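Local coordinates for protein GMP reductase (PDB 6JIG) that probably catalyses the irreversible NADPH-dependent deamination of GMP to IMP, and binds GMP and GTP at its CBS domains, at residues Leu451-Gly454 against Met455-Gly459; Gly143-Thr146 against Arg147-Lys151; Met242-Ala245 against Ile246-Glu250; Val328-Leu331 against Ser332-Leu335. The protein carries 1 engineered substitution. All coordinates share one frame; numbering follows the deposited sequence.

Interaction 1: Leu451-Gly454 against Met455-Gly459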
loop_
_atom_site.group_PDB
_atom_site.type_symbol
_atom_site.label_atom_id
_atom_site.label_comp_id
_atom_site.label_asym_id
_atom_site.label_seq_id
_atom_site.Cartn_x
_atom_site.Cartn_y
_atom_site.Cartn_z
ATOM N N LEU A 451 2.895 6.790 -35.391
ATOM C CA LEU A 451 1.929 6.714 -36.486
ATOM C C LEU A 451 2.557 6.136 -37.752
ATOM O O LEU A 451 1.952 5.306 -38.435
ATOM C CB LEU A 451 1.338 8.096 -36.783
ATOM C CG LEU A 451 0.506 8.175 -38.064
ATOM C CD1 LEU A 451 -0.732 7.276 -37.988
ATOM C CD2 LEU A 451 0.074 9.603 -38.330
ATOM N N ARG A 452 3.752 6.608 -38.118
ATOM C CA ARG A 452 4.396 6.074 -39.313
ATOM C C ARG A 452 4.631 4.574 -39.195
ATOM O O ARG A 452 4.529 3.842 -40.186
ATOM C CB ARG A 452 5.722 6.791 -39.578
ATOM C CG ARG A 452 5.553 8.186 -40.131
ATOM C CD ARG A 452 6.913 8.865 -40.258
ATOM N NE ARG A 452 6.741 10.236 -40.703
ATOM C CZ ARG A 452 6.995 10.653 -41.937
ATOM N NH1 ARG A 452 7.462 9.798 -42.840
ATOM N NH2 ARG A 452 6.795 11.925 -42.266
ATOM N N SER A 453 4.949 4.097 -37.990
ATOM C CA SER A 453 5.091 2.662 -37.785
ATOM C C SER A 453 3.766 1.942 -38.033
ATOM O O SER A 453 3.724 0.915 -38.714
ATOM C CB SER A 453 5.617 2.380 -36.380
ATOM O OG SER A 453 5.812 0.985 -36.201
ATOM N N GLY A 454 2.665 2.471 -37.489
ATOM C CA GLY A 454 1.370 1.861 -37.756
ATOM C C GLY A 454 1.007 1.881 -39.229
ATOM O O GLY A 454 0.437 0.924 -39.751
ATOM N N MET A 455 1.326 2.976 -39.922
ATOM C CA MET A 455 1.050 3.021 -41.354
ATOM C C MET A 455 1.828 1.939 -42.089
ATOM O O MET A 455 1.307 1.302 -43.013
ATOM C CB MET A 455 1.378 4.420 -41.902
ATOM C CG MET A 455 0.455 5.508 -41.325
ATOM S SD MET A 455 0.993 7.187 -41.773
ATOM C CE MET A 455 0.736 7.112 -43.551
ATOM N N SER A 456 3.070 1.706 -41.678
ATOM C CA SER A 456 3.861 0.638 -42.279
ATOM C C SER A 456 3.232 -0.730 -42.034
ATOM O O SER A 456 3.308 -1.618 -42.892
ATOM C CB SER A 456 5.281 0.679 -41.729
ATOM O OG SER A 456 6.066 -0.345 -42.316
ATOM N N TYR A 457 2.598 -0.923 -40.870
ATOM C CA TYR A 457 1.954 -2.212 -40.623
ATOM C C TYR A 457 0.727 -2.398 -41.503
ATOM O O TYR A 457 0.370 -3.538 -41.831
ATOM C CB TYR A 457 1.579 -2.364 -39.148
ATOM C CG TYR A 457 2.699 -2.899 -38.305
ATOM C CD1 TYR A 457 3.027 -4.251 -38.335
ATOM C CD2 TYR A 457 3.452 -2.054 -37.494
ATOM C CE1 TYR A 457 4.046 -4.748 -37.569
ATOM C CE2 TYR A 457 4.485 -2.543 -36.725
ATOM C CZ TYR A 457 4.776 -3.899 -36.770
ATOM O OH TYR A 457 5.793 -4.416 -36.010
ATOM N N SER A 458 0.073 -1.308 -41.894
ATOM C CA SER A 458 -1.050 -1.376 -42.821
ATOM C C SER A 458 -0.604 -1.359 -44.275
ATOM O O SER A 458 -1.462 -1.397 -45.166
ATOM C CB SER A 458 -2.035 -0.214 -42.577
ATOM O OG SER A 458 -2.887 -0.485 -41.452
ATOM N N GLY A 459 0.698 -1.293 -44.522
ATOM C CA GLY A 459 1.230 -1.178 -45.872
ATOM C C GLY A 459 0.905 0.136 -46.545
ATOM O O GLY A 459 0.805 0.185 -47.776
#
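Four consecutive backbone bonds, from M455 N to L451 O (2.8 Å) through to S458 N to G454 O (3.1 Å), continue segment 451-454 into 455-459 through the last turn of helix 440-457 and its end. The helix ends in a Schellman motif. G459 takes a positive phi of 67°, and its N reaches back to S456 O at 3.1 Å. On one side of the helix L451 meets M455, and the two side chains cross obliquely. L451 CG lies 3.9 Å from M455 SD, while L451 CD1 touches M455 CG. M455 puts its CG anti to the carbonyl carbon (chi1 -65°), which lays the start of the chain close to L451 O. L451 also packs on I364 of helix 357-365, and M455 on M466 of helix 463-469. On another side is Y457. Its ring has G454 CA at the edge, near the ring plane. S453 O is 3.2 Å from Y457 CD2. The Y457 ring also meets the ring of H262 of the second subunit, with the planes about 35° apart. The nearest atoms of the Y457 side chain and a bound GMP are about 6 Å apart. S458 OG is satisfied by T470 OG1. S453 OG is hydrogen-bonded to E428 OE2 of the second subunit, and this serine oxygen also sits 3.8 Å from Y457 CE2.

Interaction 2: Gly143-Thr146 against Arg147-Lys151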
loop_
_atom_site.group_PDB
_atom_site.type_symbol
_atom_site.label_atom_id
_atom_site.label_comp_id
_atom_site.label_asym_id
_atom_site.label_seq_id
_atom_site.Cartn_x
_atom_site.Cartn_y
_atom_site.Cartn_z
ATOM N N GLY A 143 17.827 54.290 -39.834
ATOM C CA GLY A 143 18.829 53.294 -39.529
ATOM C C GLY A 143 18.206 52.133 -38.782
ATOM O O GLY A 143 16.984 51.981 -38.745
ATOM N N ILE A 144 19.067 51.332 -38.171
ATOM C CA ILE A 144 18.633 50.102 -37.526
ATOM C C ILE A 144 19.467 49.879 -36.273
ATOM O O ILE A 144 20.668 50.179 -36.248
ATOM C CB ILE A 144 18.733 48.907 -38.502
ATOM C CG1 ILE A 144 18.044 47.666 -37.924
ATOM C CG2 ILE A 144 20.181 48.619 -38.870
ATOM C CD1 ILE A 144 18.019 46.503 -38.878
ATOM N N ILE A 145 18.831 49.360 -35.227
ATOM C CA ILE A 145 19.518 49.056 -33.979
ATOM C C ILE A 145 19.111 47.662 -33.512
ATOM O O ILE A 145 17.930 47.294 -33.555
ATOM C CB ILE A 145 19.234 50.134 -32.906
ATOM C CG1 ILE A 145 20.187 49.992 -31.716
ATOM C CG2 ILE A 145 17.776 50.126 -32.487
ATOM C CD1 ILE A 145 20.389 51.288 -30.960
ATOM N N THR A 146 20.100 46.885 -33.079
ATOM C CA THR A 146 19.952 45.484 -32.710
ATOM C C THR A 146 20.387 45.274 -31.266
ATOM O O THR A 146 21.011 46.144 -30.651
ATOM C CB THR A 146 20.789 44.594 -33.633
ATOM O OG1 THR A 146 22.178 44.836 -33.370
ATOM C CG2 THR A 146 20.499 44.925 -35.090
ATOM N N ARG A 147 20.048 44.097 -30.723
ATOM C CA ARG A 147 20.510 43.748 -29.380
ATOM C C ARG A 147 22.029 43.792 -29.306
ATOM O O ARG A 147 22.598 44.215 -28.292
ATOM C CB ARG A 147 20.012 42.355 -28.973
ATOM C CG ARG A 147 18.600 42.318 -28.433
ATOM C CD ARG A 147 18.239 40.936 -27.892
ATOM N NE ARG A 147 16.939 40.948 -27.218
ATOM C CZ ARG A 147 15.774 40.857 -27.854
ATOM N NH1 ARG A 147 15.762 40.749 -29.177
ATOM N NH2 ARG A 147 14.629 40.875 -27.179
ATOM N N HIS A 148 22.694 43.362 -30.377
ATOM C CA HIS A 148 24.152 43.361 -30.414
ATOM C C HIS A 148 24.715 44.767 -30.241
ATOM O O HIS A 148 25.699 44.961 -29.517
ATOM C CB HIS A 148 24.628 42.735 -31.725
ATOM C CG HIS A 148 26.105 42.829 -31.950
ATOM N ND1 HIS A 148 26.689 43.862 -32.655
ATOM C CD2 HIS A 148 27.117 42.006 -31.584
ATOM C CE1 HIS A 148 27.998 43.678 -32.702
ATOM N NE2 HIS A 148 28.283 42.556 -32.064
ATOM N N ASP A 149 24.093 45.766 -30.880
ATOM C CA ASP A 149 24.577 47.143 -30.784
ATOM C C ASP A 149 24.429 47.737 -29.389
ATOM O O ASP A 149 25.067 48.755 -29.096
ATOM C CB ASP A 149 23.833 48.051 -31.760
ATOM C CG ASP A 149 23.871 47.546 -33.172
ATOM O OD1 ASP A 149 24.881 46.922 -33.560
ATOM O OD2 ASP A 149 22.883 47.787 -33.898
ATOM N N LEU A 150 23.581 47.163 -28.543
ATOM C CA LEU A 150 23.362 47.680 -27.201
ATOM C C LEU A 150 24.225 47.002 -26.146
ATOM O O LEU A 150 24.143 47.382 -24.973
ATOM C CB LEU A 150 21.894 47.519 -26.798
ATOM C CG LEU A 150 20.814 48.191 -27.644
ATOM C CD1 LEU A 150 19.447 47.881 -27.048
ATOM C CD2 LEU A 150 21.052 49.689 -27.716
ATOM N N LYS A 151 25.032 46.005 -26.526
ATOM C CA LYS A 151 25.614 45.119 -25.523
ATOM C C LYS A 151 26.635 45.824 -24.639
ATOM O O LYS A 151 26.871 45.373 -23.515
ATOM C CB LYS A 151 26.231 43.884 -26.198
ATOM C CG LYS A 151 25.271 42.681 -26.212
ATOM C CD LYS A 151 25.803 41.503 -27.016
HETATM O O HOH W 1 22.770 47.849 -36.387
#
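T146 and D149 face each other because of their first torsions. T146 OG1 stands between the backbone N and the carbonyl carbon (chi1 68°), and D149 CG is anti to its own carbonyl carbon (chi1 -54°). This is the reciprocal bonding of a capping box, at the start of a short turn with helical backbone angles. T146 N donates to D149 OD2 at 3.0 Å, and D149 N donates to T146 OG1 at 3.3 Å. The first of these meets the carboxylate from above, 46° out of its plane. OG1 of T146 and OD2 of D149 are themselves 3.1 Å apart. A water bridges D149 OD2 and I144 O, though its 2.5 Å approach to OD2 is doubtfully short. T146 O accepts weak bonds from D149 N and from L150 N, the second at 3.5 Å. R147 N is buried here with no polar partner. Beside these polar groups, I145 CD1 packs on L150 CD2 at 3.7 Å, the two side chains crossing at about a right angle. The turn borders a nucleotide site of the CBS domain: the nearest atoms of the R147 side chain and a bound GMP are about 5 Å apart. Strand 141-146 runs antiparallel beside strand 129-133, with I145 bonded to L130. I145 leans on helix 159-162, and L150 fits against helix 111-118 at A114, W115 and L118.

Interaction 3: Met242-Ala245 against Ile246-Glu250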
loop_
_atom_site.group_PDB
_atom_site.type_symbol
_atom_site.label_atom_id
_atom_site.label_comp_id
_atom_site.label_asym_id
_atom_site.label_seq_id
_atom_site.Cartn_x
_atom_site.Cartn_y
_atom_site.Cartn_z
ATOM N N MET A 242 -20.716 35.275 -32.126
ATOM C CA MET A 242 -20.559 35.808 -33.475
ATOM C C MET A 242 -19.601 36.994 -33.477
ATOM O O MET A 242 -18.747 37.114 -34.365
ATOM C CB MET A 242 -21.924 36.192 -34.041
ATOM C CG MET A 242 -21.917 36.521 -35.512
ATOM S SD MET A 242 -21.438 35.124 -36.552
ATOM C CE MET A 242 -20.901 35.994 -38.001
ATOM N N ASN A 243 -19.712 37.871 -32.473
ATOM C CA ASN A 243 -18.765 38.973 -32.340
ATOM C C ASN A 243 -17.345 38.460 -32.119
ATOM O O ASN A 243 -16.394 38.960 -32.731
ATOM C CB ASN A 243 -19.187 39.887 -31.192
ATOM C CG ASN A 243 -18.498 41.228 -31.243
ATOM O OD1 ASN A 243 -17.616 41.521 -30.427
ATOM N ND2 ASN A 243 -18.882 42.056 -32.220
ATOM N N ARG A 244 -17.184 37.463 -31.242
ATOM C CA ARG A 244 -15.879 36.834 -31.055
ATOM C C ARG A 244 -15.339 36.288 -32.373
ATOM O O ARG A 244 -14.172 36.500 -32.716
ATOM C CB ARG A 244 -15.992 35.724 -30.006
ATOM C CG ARG A 244 -14.681 35.032 -29.661
ATOM C CD ARG A 244 -14.923 33.891 -28.680
ATOM N NE ARG A 244 -15.358 34.386 -27.378
ATOM C CZ ARG A 244 -14.537 34.615 -26.359
ATOM N NH1 ARG A 244 -13.237 34.385 -26.498
ATOM N NH2 ARG A 244 -15.007 35.055 -25.196
ATOM N N ALA A 245 -16.183 35.584 -33.130
ATOM C CA ALA A 245 -15.741 34.997 -34.392
ATOM C C ALA A 245 -15.250 36.065 -35.358
ATOM O O ALA A 245 -14.211 35.905 -36.012
ATOM C CB ALA A 245 -16.884 34.213 -35.027
ATOM N N ILE A 246 -16.020 37.143 -35.498
ATOM C CA ILE A 246 -15.635 38.205 -36.428
ATOM C C ILE A 246 -14.266 38.752 -36.060
ATOM O O ILE A 246 -13.384 38.899 -36.913
ATOM C CB ILE A 246 -16.701 39.316 -36.443
ATOM C CG1 ILE A 246 -17.911 38.885 -37.269
ATOM C CG2 ILE A 246 -16.108 40.616 -37.013
ATOM C CD1 ILE A 246 -19.231 39.512 -36.800
ATOM N N ARG A 247 -14.061 39.034 -34.773
ATOM C CA ARG A 247 -12.798 39.616 -34.328
ATOM C C ARG A 247 -11.637 38.628 -34.423
ATOM O O ARG A 247 -10.503 39.035 -34.709
ATOM C CB ARG A 247 -12.971 40.155 -32.910
ATOM C CG ARG A 247 -13.971 41.339 -32.880
ATOM C CD ARG A 247 -14.339 41.798 -31.482
ATOM N NE ARG A 247 -13.160 42.143 -30.701
ATOM C CZ ARG A 247 -13.191 42.476 -29.413
ATOM N NH1 ARG A 247 -14.352 42.522 -28.771
ATOM N NH2 ARG A 247 -12.063 42.755 -28.766
ATOM N N LEU A 248 -11.891 37.333 -34.203
ATOM C CA LEU A 248 -10.838 36.339 -34.394
ATOM C C LEU A 248 -10.385 36.286 -35.847
ATOM O O LEU A 248 -9.182 36.196 -36.127
ATOM C CB LEU A 248 -11.329 34.958 -33.955
ATOM C CG LEU A 248 -11.482 34.732 -32.451
ATOM C CD1 LEU A 248 -12.278 33.456 -32.182
ATOM C CD2 LEU A 248 -10.106 34.657 -31.796
ATOM N N VAL A 249 -11.335 36.310 -36.784
ATOM C CA VAL A 249 -10.967 36.284 -38.195
ATOM C C VAL A 249 -10.166 37.530 -38.557
ATOM O O VAL A 249 -9.152 37.450 -39.261
ATOM C CB VAL A 249 -12.222 36.121 -39.074
ATOM C CG1 VAL A 249 -11.873 36.251 -40.551
ATOM C CG2 VAL A 249 -12.854 34.746 -38.828
ATOM N N GLU A 250 -10.580 38.692 -38.037
ATOM C CA GLU A 250 -9.816 39.924 -38.250
ATOM C C GLU A 250 -8.408 39.816 -37.690
ATOM O O GLU A 250 -7.468 40.391 -38.253
ATOM C CB GLU A 250 -10.537 41.105 -37.606
ATOM C CG GLU A 250 -11.709 41.599 -38.415
ATOM C CD GLU A 250 -12.586 42.562 -37.645
ATOM O OE1 GLU A 250 -12.225 42.932 -36.498
ATOM O OE2 GLU A 250 -13.641 42.946 -38.199
#
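The R247 guanidinium has N243 OD1 at its edge, in its plane. The N243 amide plane is turned 73° from that of the guanidinium, so the two flat groups do not stack. R247 NH1 is 3.8 Å from N243 OD1, too long for a hydrogen bond. The aliphatic part of the arginine comes closer, with R247 CD 3.5 Å from the same oxygen. R247 CG is anti to its carbonyl carbon (chi1 -66°), which starts the chain back along the helix toward N243. Both side chains also touch I81 of helix 81-93. The backbone is regular helix, with four bonds from I246 N to M242 O (3.0 Å) on to V249 N to A245 O. On the other flanks the contacts are apolar. R244 and L248 lie side by side and point the same way, with R244 CG 3.8 Å from L248 CD1. M242 CE reaches I246 CD1 at 4.1 Å, the two side chains crossing at a slant. The segments are part of helix 239-251, the helix of a beta-alpha-beta crossover in the TIM barrel, between strands 232-235 and 255-259. L248 packs on A233 and V235 of the first strand. The helix thus has a buried arginine, R244, fixed by bonds to Q84 OE1 and C79 O, while N243 and R247 meet mostly through R247 CD.

Interaction 4: Val328-Leu331 against Ser332-Leu335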
loop_
_atom_site.group_PDB
_atom_site.type_symbol
_atom_site.label_atom_id
_atom_site.label_comp_id
_atom_site.label_asym_id
_atom_site.label_seq_id
_atom_site.Cartn_x
_atom_site.Cartn_y
_atom_site.Cartn_z
ATOM N N VAL A 328 -20.510 7.767 -26.993
ATOM C CA VAL A 328 -20.319 6.666 -27.938
ATOM C C VAL A 328 -18.852 6.267 -27.851
ATOM O O VAL A 328 -17.977 7.144 -27.904
ATOM C CB VAL A 328 -20.682 7.061 -29.382
ATOM C CG1 VAL A 328 -20.437 5.870 -30.335
ATOM C CG2 VAL A 328 -22.115 7.524 -29.490
ATOM N N PRO A 329 -18.540 4.977 -27.702
ATOM C CA PRO A 329 -17.138 4.545 -27.708
ATOM C C PRO A 329 -16.439 5.068 -28.954
ATOM O O PRO A 329 -16.988 5.024 -30.054
ATOM C CB PRO A 329 -17.245 3.012 -27.699
ATOM C CG PRO A 329 -18.558 2.786 -26.885
ATOM C CD PRO A 329 -19.469 3.862 -27.447
ATOM N N GLN A 330 -15.222 5.577 -28.770
ATOM C CA GLN A 330 -14.696 6.541 -29.741
ATOM C C GLN A 330 -14.339 5.902 -31.080
ATOM O O GLN A 330 -14.471 6.555 -32.124
ATOM C CB GLN A 330 -13.485 7.267 -29.153
ATOM C CG GLN A 330 -12.837 8.301 -30.105
ATOM C CD GLN A 330 -13.676 9.569 -30.309
ATOM O OE1 GLN A 330 -14.895 9.573 -30.136
ATOM N NE2 GLN A 330 -13.005 10.657 -30.684
ATOM N N LEU A 331 -13.892 4.641 -31.098
ATOM C CA LEU A 331 -13.581 4.040 -32.392
ATOM C C LEU A 331 -14.835 3.908 -33.237
ATOM O O LEU A 331 -14.827 4.231 -34.434
ATOM C CB LEU A 331 -12.896 2.676 -32.233
ATOM C CG LEU A 331 -12.401 2.111 -33.568
ATOM C CD1 LEU A 331 -10.975 2.586 -33.859
ATOM C CD2 LEU A 331 -12.466 0.571 -33.615
ATOM N N SER A 332 -15.936 3.474 -32.626
ATOM C CA SER A 332 -17.180 3.344 -33.377
ATOM C C SER A 332 -17.687 4.714 -33.823
ATOM O O SER A 332 -18.311 4.836 -34.879
ATOM C CB SER A 332 -18.249 2.648 -32.528
ATOM O OG SER A 332 -17.915 1.289 -32.288
ATOM N N ALA A 333 -17.472 5.747 -33.003
ATOM C CA ALA A 333 -17.937 7.082 -33.386
ATOM C C ALA A 333 -17.182 7.581 -34.611
ATOM O O ALA A 333 -17.780 8.135 -35.546
ATOM C CB ALA A 333 -17.763 8.060 -32.225
ATOM N N VAL A 334 -15.866 7.375 -34.626
ATOM C CA VAL A 334 -15.045 7.757 -35.775
ATOM C C VAL A 334 -15.464 6.971 -37.015
ATOM O O VAL A 334 -15.622 7.530 -38.106
ATOM C CB VAL A 334 -13.557 7.558 -35.439
ATOM C CG1 VAL A 334 -12.659 7.774 -36.693
ATOM C CG2 VAL A 334 -13.150 8.502 -34.303
ATOM N N LEU A 335 -15.634 5.654 -36.873
ATOM C CA LEU A 335 -16.049 4.843 -38.014
ATOM C C LEU A 335 -17.358 5.341 -38.601
ATOM O O LEU A 335 -17.487 5.484 -39.822
ATOM C CB LEU A 335 -16.194 3.381 -37.600
ATOM C CG LEU A 335 -14.926 2.550 -37.379
ATOM C CD1 LEU A 335 -15.306 1.228 -36.721
ATOM C CD2 LEU A 335 -14.183 2.284 -38.684
#
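Q330 and V334 make the tight part of this contact, where V334 CG2 lies 3.2 Å from Q330 O. That same carbonyl accepts the backbone bond from V334 N, so methyl and amide crowd round one oxygen. The Q330 side chain bends at chi2 (72°), which turns its amide back toward the next turn. Its OE1 then sits 3.9 Å from A333 CB, and its CD is 4.2 Å from V334 CG2. Q330 NE2 is satisfied by I310 O, at the end of barrel strand 307-310. The nearest side-chain atoms of Q330 and D351, a GMP-binding residue, are about 5 Å apart. V328 closes the other flank of A333. With its CG1 anti to the backbone N (chi1 179°), that methyl comes to 3.9 Å from A333 CB.

P329 is the N-cap residue of helix 330-344, one of the helices that surround the TIM barrel. Its carbonyl starts the helical ladder by accepting from A333 N at 3.1 Å, in the carbonyl plane. A333 and V334 pack on I310.

The loose part is at L331 and L335. L331 CD2 is 4.3 Å from L335 CD1, a bare brush between two methyls. Unlike its neighbours, L335 is partly exposed, although it also touches S6 of the second subunit. The backbone is firm even here, with L335 N bonded to L331 O at 2.9 Å. S332 turns its hydroxyl elsewhere: OG is bonded to L13 N and to S6 OG of the second subunit.

Along the chain the order is interaction 2, interaction 3, interaction 4, interaction 1. They run in series, so none nests in or crosses another. Each is local and closes no long loop. Interaction 2 lies in the CBS part and joins strand 141-146 to the turn after it. Interactions 3 and 4 belong to helices 239-251 and 330-344 on the TIM barrel, with centres 32 Å apart. Interaction 1 ends helix 440-457. It and interaction 4 both touch the second subunit, and their nearest atoms are about 12 Å apart. Interactions 2 and 4 lie on opposite sides of the chain's centre, as do interactions 1 and 3.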